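Side-chain contacts in condensin complex subunit 3 (Schizosaccharomyces pombe, PDB 5OQR), which serves as a regulatory subunit of condensin, the complex required to turn interphase chromatin into condensed, mitotic-like chromosomes: residues A[426-429]-A[430-434]; A[707-710]-A[711-715]; A[721-724]-A[725-729]. All coordinates share one frame; numbering follows the deposited sequence.

Interaction 1: residues A[426-429]-A[430-434]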
ATOM      1  N   ILE A 426      21.771  13.046 -36.876  1.00 35.97           N
ATOM      2  CA  ILE A 426      22.596  12.957 -35.676  1.00 34.27           C
ATOM      3  C   ILE A 426      23.193  11.561 -35.550  1.00 37.02           C
ATOM      4  O   ILE A 426      24.401  11.399 -35.349  1.00 43.37           O
ATOM      5  CB  ILE A 426      21.772  13.333 -34.431  1.00 29.99           C
ATOM      6  CG1 ILE A 426      21.304  14.787 -34.527  1.00 30.87           C
ATOM      7  CG2 ILE A 426      22.586  13.118 -33.157  1.00 33.23           C
ATOM      8  CD1 ILE A 426      20.413  15.233 -33.393  1.00 31.96           C
ATOM      9  N   ILE A 427      22.352  10.532 -35.670  1.00 39.80           N
ATOM     10  CA  ILE A 427      22.824   9.162 -35.491  1.00 38.38           C
ATOM     11  C   ILE A 427      23.925   8.842 -36.491  1.00 39.12           C
ATOM     12  O   ILE A 427      24.898   8.152 -36.164  1.00 45.20           O
ATOM     13  CB  ILE A 427      21.647   8.175 -35.605  1.00 42.88           C
ATOM     14  CG1 ILE A 427      20.741   8.296 -34.377  1.00 33.46           C
ATOM     15  CG2 ILE A 427      22.150   6.737 -35.734  1.00 41.55           C
ATOM     16  CD1 ILE A 427      19.438   7.540 -34.488  1.00 31.10           C
ATOM     17  N   THR A 428      23.792   9.329 -37.725  1.00 40.96           N
ATOM     18  CA  THR A 428      24.805   9.048 -38.737  1.00 48.18           C
ATOM     19  C   THR A 428      26.133   9.703 -38.383  1.00 56.31           C
ATOM     20  O   THR A 428      27.197   9.097 -38.554  1.00 63.56           O
ATOM     21  CB  THR A 428      24.329   9.523 -40.109  1.00 51.31           C
ATOM     22  OG1 THR A 428      23.043   8.960 -40.393  1.00 41.68           O
ATOM     23  CG2 THR A 428      25.312   9.096 -41.193  1.00 60.03           C
ATOM     24  N   GLU A 429      26.093  10.941 -37.888  1.00 52.73           N
ATOM     25  CA  GLU A 429      27.325  11.638 -37.537  1.00 57.81           C
ATOM     26  C   GLU A 429      28.024  10.955 -36.369  1.00 56.74           C
ATOM     27  O   GLU A 429      29.242  10.748 -36.398  1.00 68.16           O
ATOM     28  CB  GLU A 429      27.019  13.098 -37.210  1.00 58.42           C
ATOM     29  CG  GLU A 429      26.494  13.886 -38.400  1.00 66.84           C
ATOM     30  CD  GLU A 429      26.148  15.321 -38.050  1.00 94.73           C
ATOM     31  OE1 GLU A 429      26.240  15.685 -36.858  1.00 90.42           O
ATOM     32  OE2 GLU A 429      25.785  16.087 -38.968  1.00102.81           O
ATOM     33  N   VAL A 430      27.269  10.595 -35.329  1.00 55.69           N
ATOM     34  CA  VAL A 430      27.855   9.863 -34.210  1.00 62.11           C
ATOM     35  C   VAL A 430      28.384   8.517 -34.678  1.00 63.33           C
ATOM     36  O   VAL A 430      29.346   7.985 -34.111  1.00 67.67           O
ATOM     37  CB  VAL A 430      26.820   9.697 -33.080  1.00 48.34           C
ATOM     38  CG1 VAL A 430      27.429   8.955 -31.896  1.00 51.32           C
ATOM     39  CG2 VAL A 430      26.290  11.051 -32.640  1.00 50.05           C
ATOM     40  N   PHE A 431      27.769   7.944 -35.713  1.00 58.92           N
ATOM     41  CA  PHE A 431      28.227   6.665 -36.237  1.00 65.55           C
ATOM     42  C   PHE A 431      29.517   6.818 -37.032  1.00 80.08           C
ATOM     43  O   PHE A 431      30.363   5.918 -37.018  1.00 83.16           O
ATOM     44  CB  PHE A 431      27.131   6.048 -37.105  1.00 75.56           C
ATOM     45  CG  PHE A 431      27.373   4.613 -37.471  1.00 80.95           C
ATOM     46  CD1 PHE A 431      27.465   3.639 -36.492  1.00 78.47           C
ATOM     47  CD2 PHE A 431      27.480   4.234 -38.799  1.00 81.16           C
ATOM     48  CE1 PHE A 431      27.678   2.317 -36.829  1.00 75.23           C
ATOM     49  CE2 PHE A 431      27.691   2.914 -39.141  1.00 82.20           C
ATOM     50  CZ  PHE A 431      27.788   1.953 -38.154  1.00 80.81           C
ATOM     51  N   GLU A 432      29.687   7.948 -37.725  1.00 86.06           N
ATOM     52  CA  GLU A 432      30.916   8.182 -38.476  1.00 88.06           C
ATOM     53  C   GLU A 432      32.115   8.321 -37.546  1.00 91.26           C
ATOM     54  O   GLU A 432      33.203   7.820 -37.851  1.00103.68           O
ATOM     55  CB  GLU A 432      30.767   9.430 -39.346  1.00 91.52           C
ATOM     56  CG  GLU A 432      29.853   9.243 -40.546  1.00 99.66           C
ATOM     57  CD  GLU A 432      29.592  10.538 -41.296  1.00107.84           C
ATOM     58  OE1 GLU A 432      29.230  10.475 -42.489  1.00104.48           O
ATOM     59  OE2 GLU A 432      29.754  11.621 -40.693  1.00102.72           O
ATOM     60  N   GLN A 433      31.938   9.002 -36.412  1.00 87.90           N
ATOM     61  CA  GLN A 433      33.022   9.153 -35.447  1.00 92.16           C
ATOM     62  C   GLN A 433      33.676   7.812 -35.143  1.00100.11           C
ATOM     63  O   GLN A 433      34.883   7.631 -35.341  1.00121.12           O
ATOM     64  CB  GLN A 433      32.496   9.785 -34.157  1.00 92.05           C
ATOM     65  CG  GLN A 433      32.240  11.277 -34.235  1.00 97.52           C
ATOM     66  CD  GLN A 433      32.091  11.903 -32.860  1.00104.98           C
ATOM     67  OE1 GLN A 433      31.007  12.347 -32.481  1.00 93.10           O
ATOM     68  NE2 GLN A 433      33.184  11.939 -32.105  1.00110.02           N
ATOM     69  N   GLY A 434      32.883   6.853 -34.664  1.00 95.94           N
ATOM     70  CA  GLY A 434      33.421   5.574 -34.242  1.00 96.36           C
ATOM     71  C   GLY A 434      34.146   4.815 -35.333  1.00108.88           C
ATOM     72  O   GLY A 434      34.900   3.884 -35.031  1.00119.35           O
TER
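Val430 meets Ile426 one helical turn back, and the backbone bond between them opens a run of four (i to i+4) bonds that marks 426-433 as continuous alpha helix. Val430 N donates to Ile426 O over 3.0 Å. The bonds from Phe431 N to Ile427 O and from Glu432 N to Thr428 O, both 2.9 Å, continue the regular ladder. Gln433 N completes the series on Glu429 O at 3.2 Å.

Apolar contact rests on the same pair that opens the ladder. Val430 holds CG1 opposite its own backbone N (chi1 -179°), which swings CG2 back toward the preceding turn; there CG2 meets CG2 of Ile426, methyl against methyl, at 4.3 Å. Phe431 touches the earlier turn mainly through CB, 3.2 Å from Ile427 O, because its first torsion (-168°) carries the ring away from that turn.

The polar side chains behave differently. Glu432 runs extended, its CG passing 3.3 Å from Thr428 O, whereas Thr428 OG1 is hydrogen-bonded to Val424 O. The carboxylates of Glu429 and Glu432 stay apart, OE2 to OE2 6.2 Å, so any repulsion between these exposed groups is probably modest.

Helix 416-434 packs by its apolar side between neighbours in the all-helical stack of this HEAT-repeat protein. Ile426 touches Thr389, Leu392 and Ser393 of helix 378-394, while Ile427 bears on Tyr465 and Val466 of helix 457-471 and on Met486 and Leu490 of helix 480-495. Phe431 spans the last two helices as well, touching Cys462 and Leu490.

Interaction 2: residues A[707-710]-A[711-715]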
ATOM      1  N   HIS A 707     -23.603 -15.752  -8.800  1.00 32.11           N
ATOM      2  CA  HIS A 707     -23.532 -16.610  -7.624  1.00 30.58           C
ATOM      3  C   HIS A 707     -24.494 -17.785  -7.735  1.00 31.96           C
ATOM      4  O   HIS A 707     -24.164 -18.903  -7.327  1.00 31.31           O
ATOM      5  CB  HIS A 707     -23.811 -15.793  -6.365  1.00 32.45           C
ATOM      6  CG  HIS A 707     -22.587 -15.182  -5.756  1.00 38.80           C
ATOM      7  ND1 HIS A 707     -22.633 -14.404  -4.621  1.00 40.93           N
ATOM      8  CD2 HIS A 707     -21.284 -15.237  -6.121  1.00 34.88           C
ATOM      9  CE1 HIS A 707     -21.413 -14.009  -4.309  1.00 40.83           C
ATOM     10  NE2 HIS A 707     -20.576 -14.500  -5.204  1.00 34.18           N
ATOM     11  N   LEU A 708     -25.687 -17.559  -8.282  1.00 29.55           N
ATOM     12  CA  LEU A 708     -26.575 -18.684  -8.538  1.00 30.03           C
ATOM     13  C   LEU A 708     -26.021 -19.572  -9.643  1.00 29.77           C
ATOM     14  O   LEU A 708     -26.223 -20.791  -9.619  1.00 33.44           O
ATOM     15  CB  LEU A 708     -27.974 -18.187  -8.896  1.00 30.27           C
ATOM     16  CG  LEU A 708     -29.089 -19.226  -8.760  1.00 27.76           C
ATOM     17  CD1 LEU A 708     -29.262 -19.661  -7.310  1.00 34.05           C
ATOM     18  CD2 LEU A 708     -30.393 -18.675  -9.301  1.00 37.88           C
ATOM     19  N   HIS A 709     -25.323 -18.982 -10.613  1.00 29.80           N
ATOM     20  CA  HIS A 709     -24.601 -19.781 -11.595  1.00 28.71           C
ATOM     21  C   HIS A 709     -23.474 -20.561 -10.934  1.00 28.09           C
ATOM     22  O   HIS A 709     -23.198 -21.705 -11.310  1.00 28.55           O
ATOM     23  CB  HIS A 709     -24.055 -18.881 -12.703  1.00 29.33           C
ATOM     24  CG  HIS A 709     -23.087 -19.567 -13.614  1.00 28.97           C
ATOM     25  ND1 HIS A 709     -21.767 -19.186 -13.722  1.00 33.36           N
ATOM     26  CD2 HIS A 709     -23.242 -20.619 -14.451  1.00 24.79           C
ATOM     27  CE1 HIS A 709     -21.152 -19.969 -14.589  1.00 30.80           C
ATOM     28  NE2 HIS A 709     -22.026 -20.848 -15.046  1.00 33.97           N
ATOM     29  N   LEU A 710     -22.817 -19.963  -9.939  1.00 29.38           N
ATOM     30  CA  LEU A 710     -21.742 -20.655  -9.240  1.00 29.94           C
ATOM     31  C   LEU A 710     -22.279 -21.826  -8.427  1.00 30.31           C
ATOM     32  O   LEU A 710     -21.615 -22.860  -8.303  1.00 30.38           O
ATOM     33  CB  LEU A 710     -20.992 -19.673  -8.340  1.00 27.01           C
ATOM     34  CG  LEU A 710     -19.800 -20.241  -7.570  1.00 33.66           C
ATOM     35  CD1 LEU A 710     -18.741 -20.768  -8.520  1.00 36.64           C
ATOM     36  CD2 LEU A 710     -19.219 -19.188  -6.650  1.00 29.41           C
ATOM     37  N   ALA A 711     -23.475 -21.679  -7.857  1.00 37.00           N
ATOM     38  CA  ALA A 711     -24.113 -22.798  -7.173  1.00 25.25           C
ATOM     39  C   ALA A 711     -24.262 -23.989  -8.110  1.00 27.75           C
ATOM     40  O   ALA A 711     -23.921 -25.122  -7.756  1.00 31.80           O
ATOM     41  CB  ALA A 711     -25.471 -22.365  -6.627  1.00 24.28           C
ATOM     42  N   ASN A 712     -24.764 -23.747  -9.323  1.00 29.42           N
ATOM     43  CA  ASN A 712     -24.876 -24.818 -10.304  1.00 29.15           C
ATOM     44  C   ASN A 712     -23.518 -25.443 -10.596  1.00 35.05           C
ATOM     45  O   ASN A 712     -23.409 -26.666 -10.739  1.00 33.98           O
ATOM     46  CB  ASN A 712     -25.508 -24.285 -11.589  1.00 29.77           C
ATOM     47  CG  ASN A 712     -26.878 -23.690 -11.358  1.00 27.87           C
ATOM     48  OD1 ASN A 712     -27.582 -24.064 -10.421  1.00 28.21           O
ATOM     49  ND2 ASN A 712     -27.267 -22.754 -12.213  1.00 34.77           N
ATOM     50  N   MET A 713     -22.469 -24.621 -10.694  1.00 37.15           N
ATOM     51  CA  MET A 713     -21.127 -25.154 -10.911  1.00 29.43           C
ATOM     52  C   MET A 713     -20.723 -26.083  -9.775  1.00 29.19           C
ATOM     53  O   MET A 713     -20.194 -27.176 -10.005  1.00 35.84           O
ATOM     54  CB  MET A 713     -20.117 -24.011 -11.041  1.00 37.00           C
ATOM     55  CG  MET A 713     -20.375 -23.056 -12.194  1.00 37.96           C
ATOM     56  SD  MET A 713     -20.433 -23.867 -13.797  1.00 40.30           S
ATOM     57  CE  MET A 713     -18.775 -24.528 -13.904  1.00 38.47           C
ATOM     58  N   ILE A 714     -20.958 -25.655  -8.537  1.00 26.90           N
ATOM     59  CA  ILE A 714     -20.587 -26.466  -7.381  1.00 34.72           C
ATOM     60  C   ILE A 714     -21.305 -27.810  -7.421  1.00 36.75           C
ATOM     61  O   ILE A 714     -20.685 -28.868  -7.265  1.00 38.14           O
ATOM     62  CB  ILE A 714     -20.883 -25.697  -6.080  1.00 34.67           C
ATOM     63  CG1 ILE A 714     -19.988 -24.457  -5.999  1.00 26.37           C
ATOM     64  CG2 ILE A 714     -20.673 -26.590  -4.860  1.00 42.07           C
ATOM     65  CD1 ILE A 714     -20.333 -23.502  -4.882  1.00 28.58           C
ATOM     66  N   PHE A 715     -22.622 -27.795  -7.642  1.00 32.19           N
ATOM     67  CA  PHE A 715     -23.375 -29.046  -7.677  1.00 35.57           C
ATOM     68  C   PHE A 715     -22.795 -30.012  -8.700  1.00 39.12           C
ATOM     69  O   PHE A 715     -22.736 -31.222  -8.458  1.00 41.25           O
ATOM     70  CB  PHE A 715     -24.847 -28.769  -7.984  1.00 31.17           C
ATOM     71  CG  PHE A 715     -25.585 -28.100  -6.863  1.00 29.76           C
ATOM     72  CD1 PHE A 715     -25.518 -28.598  -5.576  1.00 27.00           C
ATOM     73  CD2 PHE A 715     -26.339 -26.965  -7.096  1.00 28.45           C
ATOM     74  CE1 PHE A 715     -26.188 -27.983  -4.547  1.00 23.97           C
ATOM     75  CE2 PHE A 715     -27.011 -26.345  -6.069  1.00 27.82           C
ATOM     76  CZ  PHE A 715     -26.936 -26.855  -4.792  1.00 27.49           C
TER
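The imidazole of His709 carries Met713 over one face: CG of Met713 stands 4.1 Å from the ring centroid and 19° off the normal, a CH-pi contact displaced toward the rim. The sulfur comes in more obliquely, with Met713 SD 3.6 Å from His709 NE2. In Met713, chi1 of -60° sets CG beside the backbone N, and the bend at chi2 (-57°) brings SD to the ring; the two side chains cross at a slant. The ring also stacks with Trp643 of helix 639-661.

The amide of Asn712 lies near the previous turn, its CG 3.4 Å from Leu708 O, but its OD1 is hydrogen-bonded to Thr751 OG1 on helix 745-759. An alanine here would remove that acceptor and would probably leave the Thr751 hydroxyl without this partner, weakening the tie between the two helices.

Leu710 CG meets Ile714 CD1 at 4.3 Å, the pair whose backbones are joined by the bond from Ile714 N to Leu710 O (2.9 Å). The CH-pi and sulfur contacts probably limit rotation of the His709 ring, while Asn712 ties this helix of HEAT repeat 705-743 to helix 745-759.

Interaction 3: residues A[721-724]-A[725-729]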
ATOM      1  N   ALA A 721     -15.098 -34.038  -6.552  1.00 65.93           N
ATOM      2  CA  ALA A 721     -14.419 -33.810  -5.289  1.00 62.82           C
ATOM      3  C   ALA A 721     -14.251 -35.131  -4.545  1.00 76.61           C
ATOM      4  O   ALA A 721     -14.956 -36.111  -4.794  1.00 75.84           O
ATOM      5  CB  ALA A 721     -15.197 -32.816  -4.430  1.00 57.52           C
ATOM      6  N   SER A 722     -13.295 -35.152  -3.624  1.00 78.23           N
ATOM      7  CA  SER A 722     -13.025 -36.325  -2.807  1.00 79.14           C
ATOM      8  C   SER A 722     -13.706 -36.155  -1.457  1.00 70.26           C
ATOM      9  O   SER A 722     -13.483 -35.156  -0.767  1.00 75.12           O
ATOM     10  CB  SER A 722     -11.521 -36.528  -2.618  1.00 76.06           C
ATOM     11  OG  SER A 722     -10.984 -35.548  -1.747  1.00 78.13           O
ATOM     12  N   GLU A 723     -14.539 -37.123  -1.086  1.00 74.66           N
ATOM     13  CA  GLU A 723     -15.246 -37.039   0.184  1.00 80.81           C
ATOM     14  C   GLU A 723     -14.261 -36.820   1.323  1.00 77.53           C
ATOM     15  O   GLU A 723     -13.146 -37.347   1.317  1.00 76.95           O
ATOM     16  CB  GLU A 723     -16.076 -38.300   0.423  1.00 81.30           C
ATOM     17  CG  GLU A 723     -15.338 -39.610   0.248  1.00 74.42           C
ATOM     18  CD  GLU A 723     -16.295 -40.769   0.112  1.00 80.70           C
ATOM     19  OE1 GLU A 723     -17.316 -40.773   0.831  1.00 78.79           O
ATOM     20  OE2 GLU A 723     -16.044 -41.656  -0.730  1.00 90.13           O
ATOM     21  N   GLY A 724     -14.688 -36.030   2.302  1.00 73.77           N
ATOM     22  CA  GLY A 724     -13.801 -35.513   3.323  1.00 80.56           C
ATOM     23  C   GLY A 724     -13.972 -34.013   3.413  1.00 67.21           C
ATOM     24  O   GLY A 724     -15.051 -33.502   3.110  1.00 59.16           O
ATOM     25  N   LYS A 725     -12.922 -33.292   3.814  1.00 66.85           N
ATOM     26  CA  LYS A 725     -13.009 -31.836   3.844  1.00 69.95           C
ATOM     27  C   LYS A 725     -13.336 -31.281   2.466  1.00 55.79           C
ATOM     28  O   LYS A 725     -14.084 -30.304   2.343  1.00 48.35           O
ATOM     29  CB  LYS A 725     -11.700 -31.234   4.351  1.00 86.12           C
ATOM     30  CG  LYS A 725     -11.706 -29.704   4.414  1.00 95.20           C
ATOM     31  CD  LYS A 725     -10.318 -29.123   4.217  1.00 89.70           C
ATOM     32  CE  LYS A 725     -10.384 -27.618   4.009  1.00 83.98           C
ATOM     33  NZ  LYS A 725     -11.096 -26.930   5.119  1.00 87.30           N
ATOM     34  N   GLU A 726     -12.781 -31.888   1.417  1.00 49.69           N
ATOM     35  CA  GLU A 726     -12.932 -31.347   0.072  1.00 57.53           C
ATOM     36  C   GLU A 726     -14.405 -31.216  -0.297  1.00 51.23           C
ATOM     37  O   GLU A 726     -14.910 -30.110  -0.514  1.00 48.49           O
ATOM     38  CB  GLU A 726     -12.187 -32.237  -0.924  1.00 62.30           C
ATOM     39  CG  GLU A 726     -11.961 -31.620  -2.289  1.00 60.18           C
ATOM     40  CD  GLU A 726     -10.847 -32.310  -3.055  1.00 66.96           C
ATOM     41  OE1 GLU A 726      -9.735 -32.438  -2.500  1.00 70.90           O
ATOM     42  OE2 GLU A 726     -11.083 -32.739  -4.204  1.00 70.78           O
ATOM     43  N   ARG A 727     -15.117 -32.343  -0.354  1.00 59.31           N
ATOM     44  CA  ARG A 727     -16.545 -32.295  -0.646  1.00 45.82           C
ATOM     45  C   ARG A 727     -17.293 -31.507   0.420  1.00 37.66           C
ATOM     46  O   ARG A 727     -18.222 -30.754   0.108  1.00 33.86           O
ATOM     47  CB  ARG A 727     -17.097 -33.715  -0.764  1.00 54.25           C
ATOM     48  CG  ARG A 727     -18.401 -33.819  -1.536  1.00 49.58           C
ATOM     49  CD  ARG A 727     -18.816 -35.270  -1.710  1.00 59.31           C
ATOM     50  NE  ARG A 727     -18.226 -35.881  -2.898  1.00 60.60           N
ATOM     51  CZ  ARG A 727     -18.155 -37.192  -3.111  1.00 67.62           C
ATOM     52  NH1 ARG A 727     -18.622 -38.044  -2.208  1.00 76.92           N
ATOM     53  NH2 ARG A 727     -17.607 -37.655  -4.225  1.00 68.21           N
ATOM     54  N   LYS A 728     -16.901 -31.663   1.687  1.00 41.15           N
ATOM     55  CA  LYS A 728     -17.464 -30.833   2.747  1.00 42.48           C
ATOM     56  C   LYS A 728     -17.255 -29.354   2.452  1.00 43.29           C
ATOM     57  O   LYS A 728     -18.177 -28.544   2.589  1.00 37.45           O
ATOM     58  CB  LYS A 728     -16.828 -31.183   4.092  1.00 53.28           C
ATOM     59  CG  LYS A 728     -17.612 -32.171   4.939  1.00 58.37           C
ATOM     60  CD  LYS A 728     -17.336 -31.973   6.427  1.00 69.35           C
ATOM     61  CE  LYS A 728     -17.897 -30.645   6.930  1.00 77.57           C
ATOM     62  NZ  LYS A 728     -18.025 -30.597   8.414  1.00 72.81           N
ATOM     63  N   PHE A 729     -16.035 -28.984   2.061  1.00 45.03           N
ATOM     64  CA  PHE A 729     -15.702 -27.574   1.916  1.00 43.38           C
ATOM     65  C   PHE A 729     -16.455 -26.943   0.752  1.00 43.23           C
ATOM     66  O   PHE A 729     -16.912 -25.800   0.850  1.00 40.38           O
ATOM     67  CB  PHE A 729     -14.196 -27.407   1.731  1.00 57.53           C
ATOM     68  CG  PHE A 729     -13.774 -25.986   1.548  1.00 45.72           C
ATOM     69  CD1 PHE A 729     -13.320 -25.538   0.323  1.00 48.67           C
ATOM     70  CD2 PHE A 729     -13.858 -25.088   2.597  1.00 47.24           C
ATOM     71  CE1 PHE A 729     -12.941 -24.225   0.151  1.00 58.48           C
ATOM     72  CE2 PHE A 729     -13.482 -23.774   2.432  1.00 56.27           C
ATOM     73  CZ  PHE A 729     -13.029 -23.339   1.208  1.00 61.69           C
TER
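Lys728 N donates to Gly724 O over 3.0 Å, the bond that fixes the first turn of helix 725-736. Beside it, Arg727 N reaches back five residues to Ser722 O (3.3 Å), approaching from above the carbonyl plane. Two further bonds join loop and helix: Ser722 N to Glu726 OE2 at 3.3 Å, and Arg727 NH2 to Ala721 O at 3.1 Å. Thus the side chains of Glu726 and Arg727 both reach back to the loop backbone, each by one weak bond.

Arg727 holds CG opposite its backbone N, and a bend at chi3 (-87°) turns the guanidinium to Ala721 O. Its orientation is set mainly by bonds outside, NE to Leu718 O and NH2 to Pro719 O. Glu723 N sits over the centre of one face, 4.1 Å above the plane, and Phe763 adds a cation-pi contact. The carboxylate of Glu723 stays beyond salt-bridge range, its OE1 4.3 Å from Arg727 NH1.

Packing inside this polar frame comes from Ala721, whose CB lies 4.1 Å from Glu726 CG and 4.2 Å from Arg727 CB. Gly724 has phi 128° and psi -151°; a beta carbon at these backbone angles would collide with the preceding carbonyl oxygen, which accounts for a glycine here. With Gly724 as N-cap, this is a helix start that follows the inter-helix loop of a HEAT repeat, the curated repeat 705-743.

How the interactions relate
Interactions 2 and 3 belong together: both fall in the HEAT repeat 705-743, on consecutive helices 706-717 and 725-736. Their centres are 16 Å apart and their nearest atoms about 7 Å, so they do not touch directly; instead Ala711, Ile714 and Phe715 pack against Leu733 and Leu734 farther along the second helix. Helix 639-661 is a shared neighbour, contacting side chains of both. Interaction 1 lies far from both, its centre 66 Å from that of interaction 2 and 70 Å from that of interaction 3. The three contacts therefore sample the last turns of one helix at one place and, at another, a helix and the start of its successor.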